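Local coordinates for protein triacylglycerol lipase (Yarrowia lipolytica, PDB 3O0D) that probably hydrolyses the ester bonds of triacylglycerols as an extracellular, glycosylated lipase of the alpha/beta-hydrolase fold, at residues E57-V68 with F129-I140. Sequence-based numbering, arbitrary orientation. Where two conformers were deposited one is given.
Sequences EEFHDPRLIFDV and FIQSYNNTYNQI. With NAG (2-acetamido-2-deoxy-beta-D-glucopyranose), chain I; NAG (2-acetamido-2-deoxy-beta-D-glucopyranose), chain H.
Val68 O is held from opposite faces of its carbonyl plane, by Asp61 N of the same hairpin and by Gln139 NE2 of the helix, the latter at 3.2 Å and nearly straight (170°). Gln139 reaches it with a chain extended beyond CG, and NE2 also bonds back to Asn135 O, so both amide hydrogens are used and the group cannot easily rotate. On its way the amide passes the edge of the Phe59 ring, the two planes almost perpendicular at 86°. The same ring also touches aliphatic groups: CD2 lies 3.9 Å from Ile140 CD1, and CZ 4.0 Å from Thr136 CG2. Val68 packs on the preceding turns of the helix, CG2 3.4 Å from Thr136 OG1 and CG1 near Ser132 CB. Near the other end, Gln131 bends at chi2 (57°) to bring NE2 3.1 Å from Asp67 OD1, nearly along the C-O axis, while Asp67 OD2 takes Leu64 N within the turn. Phe66 CE1 meets Phe129 CE1 at 4.1 Å. Asn134, on another side of the helix, carries an N-linked glycan. Helix 127-150 thus covers the hairpin of strands 53-60 and 68-75 at the edge of the central sheet, the helix-on-sheet layering of an alpha/beta-hydrolase.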
loop_
_atom_site.group_PDB
_atom_site.type_symbol
_atom_site.label_atom_id
_atom_site.label_comp_id
_atom_site.label_asym_id
_atom_site.label_seq_id
_atom_site.Cartn_x
_atom_site.Cartn_y
_atom_site.Cartn_z
ATOM N N GLU A 57 -15.499 -3.588 10.912
ATOM C CA GLU A 57 -14.841 -3.113 12.158
ATOM C C GLU A 57 -13.844 -2.050 11.793
ATOM O O GLU A 57 -13.126 -2.200 10.813
ATOM C CB GLU A 57 -14.061 -4.288 12.811
ATOM C CG GLU A 57 -13.565 -3.940 14.206
ATOM C CD GLU A 57 -13.194 -5.173 15.069
ATOM O OE1 GLU A 57 -13.827 -6.261 14.949
ATOM O OE2 GLU A 57 -12.297 -4.989 15.922
ATOM N N GLU A 58 -13.718 -1.037 12.670
ATOM C CA GLU A 58 -12.608 -0.086 12.535
ATOM C C GLU A 58 -11.544 -0.475 13.604
ATOM O O GLU A 58 -11.851 -1.159 14.610
ATOM C CB GLU A 58 -13.081 1.294 12.899
ATOM C CG GLU A 58 -14.183 1.903 12.135
ATOM C CD GLU A 58 -14.354 3.376 12.533
ATOM O OE1 GLU A 58 -15.201 4.049 11.920
ATOM O OE2 GLU A 58 -13.658 3.863 13.486
ATOM N N PHE A 59 -10.305 -0.070 13.391
ATOM C CA PHE A 59 -9.305 -0.197 14.439
ATOM C C PHE A 59 -8.450 1.111 14.494
ATOM O O PHE A 59 -8.274 1.813 13.476
ATOM C CB PHE A 59 -8.441 -1.441 14.195
ATOM C CG PHE A 59 -7.771 -1.507 12.805
ATOM C CD1 PHE A 59 -6.449 -1.091 12.585
ATOM C CD2 PHE A 59 -8.492 -2.050 11.705
ATOM C CE1 PHE A 59 -5.822 -1.180 11.302
ATOM C CE2 PHE A 59 -7.880 -2.081 10.407
ATOM C CZ PHE A 59 -6.574 -1.697 10.226
ATOM N N HIS A 60 -7.892 1.449 15.677
ATOM C CA HIS A 60 -7.134 2.694 15.764
ATOM C C HIS A 60 -6.193 2.470 16.967
ATOM O O HIS A 60 -6.701 2.092 18.038
ATOM C CB HIS A 60 -8.114 3.853 15.962
ATOM C CG HIS A 60 -7.510 5.055 16.626
ATOM N ND1 HIS A 60 -6.953 6.114 15.930
ATOM C CD2 HIS A 60 -7.392 5.369 17.947
ATOM C CE1 HIS A 60 -6.463 6.999 16.797
ATOM N NE2 HIS A 60 -6.731 6.573 18.023
ATOM N N ASP A 61 -4.891 2.619 16.762
ATOM C CA ASP A 61 -3.938 2.597 17.908
ATOM C C ASP A 61 -2.992 3.800 17.741
ATOM O O ASP A 61 -2.290 3.929 16.772
ATOM C CB ASP A 61 -3.219 1.247 17.956
ATOM C CG ASP A 61 -2.439 1.029 19.257
ATOM O OD1 ASP A 61 -2.217 2.034 19.965
ATOM O OD2 ASP A 61 -2.026 -0.102 19.485
ATOM N N PRO A 62 -2.966 4.722 18.753
ATOM C CA PRO A 62 -2.085 5.869 18.631
ATOM C C PRO A 62 -0.816 5.752 19.484
ATOM O O PRO A 62 -0.073 6.718 19.612
ATOM C CB PRO A 62 -2.966 7.000 19.194
ATOM C CG PRO A 62 -3.775 6.357 20.335
ATOM C CD PRO A 62 -3.981 4.882 19.812
ATOM N N ARG A 63 -0.528 4.577 20.018
ATOM C CA ARG A 63 0.507 4.490 21.095
ATOM C C ARG A 63 1.934 4.779 20.669
ATOM O O ARG A 63 2.707 5.429 21.436
ATOM C CB ARG A 63 0.301 3.201 21.966
ATOM C CG ARG A 63 -0.912 3.451 22.877
ATOM C CD ARG A 63 -1.324 2.182 23.636
ATOM N NE ARG A 63 -1.791 1.115 22.737
ATOM C CZ ARG A 63 -2.245 -0.059 23.167
ATOM N NH1 ARG A 63 -2.297 -0.317 24.478
ATOM N NH2 ARG A 63 -2.635 -0.981 22.300
ATOM N N LEU A 64 2.307 4.343 19.455
ATOM C CA LEU A 64 3.675 4.410 18.938
ATOM C C LEU A 64 3.598 5.063 17.588
ATOM O O LEU A 64 2.492 5.025 16.953
ATOM C CB LEU A 64 4.255 3.025 18.781
ATOM C CG LEU A 64 4.271 2.276 20.121
ATOM C CD1 LEU A 64 4.632 0.787 19.927
ATOM C CD2 LEU A 64 5.262 2.986 21.100
ATOM N N ILE A 65 4.738 5.635 17.191
ATOM C CA ILE A 65 4.829 6.439 15.968
ATOM C C ILE A 65 4.532 5.593 14.733
ATOM O O ILE A 65 4.015 6.105 13.754
ATOM C CB ILE A 65 6.203 7.159 15.839
ATOM C CG1 ILE A 65 6.198 8.020 14.607
ATOM C CG2 ILE A 65 7.371 6.185 15.748
ATOM C CD1 ILE A 65 5.236 9.214 14.766
ATOM N N PHE A 66 4.801 4.302 14.812
ATOM C CA PHE A 66 4.456 3.424 13.635
ATOM C C PHE A 66 3.183 2.609 13.758
ATOM O O PHE A 66 2.965 1.648 12.954
ATOM C CB PHE A 66 5.631 2.546 13.351
ATOM C CG PHE A 66 6.755 3.270 12.685
ATOM C CD1 PHE A 66 6.725 3.530 11.312
ATOM C CD2 PHE A 66 7.868 3.671 13.416
ATOM C CE1 PHE A 66 7.742 4.182 10.709
ATOM C CE2 PHE A 66 8.923 4.321 12.798
ATOM C CZ PHE A 66 8.872 4.617 11.484
ATOM N N ASP A 67 2.329 2.971 14.668
ATOM C CA ASP A 67 1.057 2.286 14.836
ATOM C C ASP A 67 0.048 2.731 13.747
ATOM O O ASP A 67 0.241 3.764 13.075
ATOM C CB ASP A 67 0.465 2.562 16.173
ATOM C CG ASP A 67 1.075 1.664 17.283
ATOM O OD1 ASP A 67 1.832 0.702 16.986
ATOM O OD2 ASP A 67 0.705 1.928 18.432
ATOM N N VAL A 68 -1.005 1.923 13.611
ATOM C CA VAL A 68 -1.892 2.027 12.466
ATOM C C VAL A 68 -3.346 2.171 12.866
ATOM O O VAL A 68 -3.783 1.819 14.006
ATOM C CB VAL A 68 -1.682 0.819 11.475
ATOM C CG1 VAL A 68 -0.324 0.781 10.854
ATOM C CG2 VAL A 68 -2.041 -0.470 12.201
ATOM N N PHE A 129 8.443 -0.591 10.106
ATOM C CA PHE A 129 7.361 -1.115 9.172
ATOM C C PHE A 129 6.911 -2.460 9.684
ATOM O O PHE A 129 5.723 -2.780 9.582
ATOM C CB PHE A 129 7.883 -1.240 7.743
ATOM C CG PHE A 129 8.244 0.121 7.139
ATOM C CD1 PHE A 129 7.527 1.250 7.509
ATOM C CD2 PHE A 129 9.294 0.239 6.256
ATOM C CE1 PHE A 129 7.886 2.469 7.025
ATOM C CE2 PHE A 129 9.649 1.528 5.749
ATOM C CZ PHE A 129 8.913 2.600 6.158
ATOM N N ILE A 130 7.826 -3.235 10.293
ATOM C CA ILE A 130 7.360 -4.473 10.950
ATOM C C ILE A 130 6.434 -4.168 12.051
ATOM O O ILE A 130 5.436 -4.884 12.259
ATOM C CB ILE A 130 8.532 -5.358 11.501
ATOM C CG1 ILE A 130 9.430 -5.715 10.333
ATOM C CG2 ILE A 130 7.953 -6.594 12.326
ATOM C CD1 ILE A 130 10.430 -6.830 10.620
ATOM N N GLN A 131 6.705 -3.113 12.839
ATOM C CA GLN A 131 5.751 -2.728 13.827
ATOM C C GLN A 131 4.350 -2.323 13.265
ATOM O O GLN A 131 3.302 -2.573 13.884
ATOM C CB GLN A 131 6.294 -1.566 14.685
ATOM C CG GLN A 131 5.310 -1.002 15.720
ATOM C CD GLN A 131 4.780 -2.034 16.712
ATOM O OE1 GLN A 131 5.412 -3.069 16.945
ATOM N NE2 GLN A 131 3.609 -1.766 17.281
ATOM N N SER A 132 4.341 -1.614 12.150
ATOM C CA SER A 132 3.083 -1.207 11.536
ATOM C C SER A 132 2.269 -2.460 11.123
ATOM O O SER A 132 1.068 -2.514 11.343
ATOM C CB SER A 132 3.387 -0.369 10.302
ATOM O OG SER A 132 4.318 0.658 10.642
ATOM N N TYR A 133 3.002 -3.396 10.541
ATOM C CA TYR A 133 2.406 -4.736 10.110
ATOM C C TYR A 133 1.914 -5.441 11.396
ATOM O O TYR A 133 0.794 -5.872 11.504
ATOM C CB TYR A 133 3.387 -5.610 9.354
ATOM C CG TYR A 133 2.829 -7.019 9.453
ATOM C CD1 TYR A 133 1.761 -7.387 8.679
ATOM C CD2 TYR A 133 3.446 -7.983 10.289
ATOM C CE1 TYR A 133 1.177 -8.715 8.794
ATOM C CE2 TYR A 133 2.885 -9.277 10.399
ATOM C CZ TYR A 133 1.789 -9.630 9.658
ATOM O OH TYR A 133 1.266 -10.916 9.761
ATOM N N ASN A 134 2.749 -5.484 12.427
ATOM C CA ASN A 134 2.293 -6.169 13.614
ATOM C C ASN A 134 1.142 -5.583 14.270
ATOM O O ASN A 134 0.293 -6.292 14.812
ATOM C CB ASN A 134 3.498 -6.296 14.619
ATOM C CG ASN A 134 3.934 -7.686 14.818
ATOM O OD1 ASN A 134 4.201 -8.447 13.887
ATOM N ND2 ASN A 134 4.095 -8.018 16.126
ATOM N N ASN A 135 1.121 -4.256 14.325
ATOM C CA ASN A 135 0.076 -3.546 14.927
ATOM C C ASN A 135 -1.222 -3.740 14.136
ATOM O O ASN A 135 -2.295 -3.725 14.686
ATOM C CB ASN A 135 0.455 -2.027 15.102
ATOM C CG ASN A 135 -0.466 -1.321 15.970
ATOM O OD1 ASN A 135 -0.729 -1.723 17.196
ATOM N ND2 ASN A 135 -0.982 -0.232 15.498
ATOM N N THR A 136 -1.107 -3.899 12.847
ATOM C CA THR A 136 -2.348 -4.228 12.070
ATOM C C THR A 136 -2.853 -5.669 12.460
ATOM O O THR A 136 -4.002 -5.815 12.838
ATOM C CB THR A 136 -2.105 -4.227 10.557
ATOM O OG1 THR A 136 -1.417 -3.064 10.149
ATOM C CG2 THR A 136 -3.506 -4.269 9.784
ATOM N N TYR A 137 -1.947 -6.617 12.466
ATOM C CA TYR A 137 -2.286 -8.024 12.769
ATOM C C TYR A 137 -2.937 -8.127 14.171
ATOM O O TYR A 137 -4.030 -8.717 14.388
ATOM C CB TYR A 137 -1.061 -8.890 12.610
ATOM C CG TYR A 137 -1.413 -10.358 12.766
ATOM C CD1 TYR A 137 -1.722 -11.149 11.661
ATOM C CD2 TYR A 137 -1.519 -10.897 14.022
ATOM C CE1 TYR A 137 -2.109 -12.486 11.822
ATOM C CE2 TYR A 137 -1.918 -12.218 14.204
ATOM C CZ TYR A 137 -2.203 -13.002 13.094
ATOM O OH TYR A 137 -2.561 -14.326 13.311
ATOM N N ASN A 138 -2.278 -7.485 15.157
ATOM C CA ASN A 138 -2.791 -7.607 16.494
ATOM C C ASN A 138 -4.082 -6.959 16.723
ATOM O O ASN A 138 -4.783 -7.348 17.661
ATOM C CB ASN A 138 -1.752 -7.121 17.533
ATOM C CG ASN A 138 -0.503 -7.978 17.563
ATOM O OD1 ASN A 138 0.567 -7.477 17.920
ATOM N ND2 ASN A 138 -0.601 -9.241 17.226
ATOM N N GLN A 139 -4.487 -5.942 15.875
ATOM C CA GLN A 139 -5.768 -5.308 16.049
ATOM C C GLN A 139 -6.930 -5.934 15.252
ATOM O O GLN A 139 -8.078 -5.819 15.631
ATOM C CB GLN A 139 -5.706 -3.821 15.635
ATOM C CG GLN A 139 -4.824 -2.905 16.610
ATOM C CD GLN A 139 -4.905 -1.477 16.195
ATOM O OE1 GLN A 139 -5.866 -0.765 16.507
ATOM N NE2 GLN A 139 -3.929 -1.056 15.443
ATOM N N ILE A 140 -6.578 -6.531 14.141
ATOM C CA ILE A 140 -7.623 -6.952 13.166
ATOM C C ILE A 140 -7.502 -8.373 12.630
ATOM O O ILE A 140 -8.460 -8.889 12.025
ATOM C CB ILE A 140 -7.750 -5.953 11.989
ATOM C CG1 ILE A 140 -9.171 -5.961 11.400
ATOM C CG2 ILE A 140 -6.688 -6.189 10.959
ATOM C CD1 ILE A 140 -10.239 -5.532 12.300
HETATM C C1 NAG I . 4.482 -9.356 16.536
HETATM C C2 NAG I . 5.779 -9.389 17.336
HETATM C C3 NAG I . 5.875 -10.763 17.990
HETATM C C4 NAG I . 4.620 -11.196 18.748
HETATM C C5 NAG I . 3.381 -11.040 17.867
HETATM C C6 NAG I . 2.040 -11.128 18.582
HETATM C C7 NAG I . 7.585 -7.991 16.516
HETATM C C8 NAG I . 8.795 -7.822 15.682
HETATM N N2 NAG I . 6.947 -9.179 16.517
HETATM O O3 NAG I . 7.033 -10.840 18.841
HETATM O O4 NAG I . 4.820 -12.576 19.027
HETATM O O5 NAG I . 3.363 -9.728 17.302
HETATM O O6 NAG I . 1.100 -11.498 17.596
HETATM O O7 NAG I . 7.190 -7.053 17.184
HETATM C C1 NAG H . -2.342 -16.665 10.018
HETATM C C2 NAG H . -3.478 -16.195 9.081
HETATM C C3 NAG H . -4.447 -17.356 8.891
HETATM C C4 NAG H . -3.714 -18.606 8.392
HETATM C C5 NAG H . -2.670 -18.929 9.434
HETATM C C6 NAG H . -1.907 -20.257 9.268
HETATM C C7 NAG H . -4.063 -13.810 9.202
HETATM C C8 NAG H . -4.942 -12.755 9.807
HETATM N N2 NAG H . -4.244 -15.069 9.619
HETATM O O3 NAG H . -5.463 -16.938 7.960
HETATM O O4 NAG H . -4.634 -19.701 8.366
HETATM O O5 NAG H . -1.757 -17.811 9.469
HETATM O O6 NAG H . -1.530 -20.359 7.942
HETATM O O7 NAG H . -3.202 -13.527 8.388
#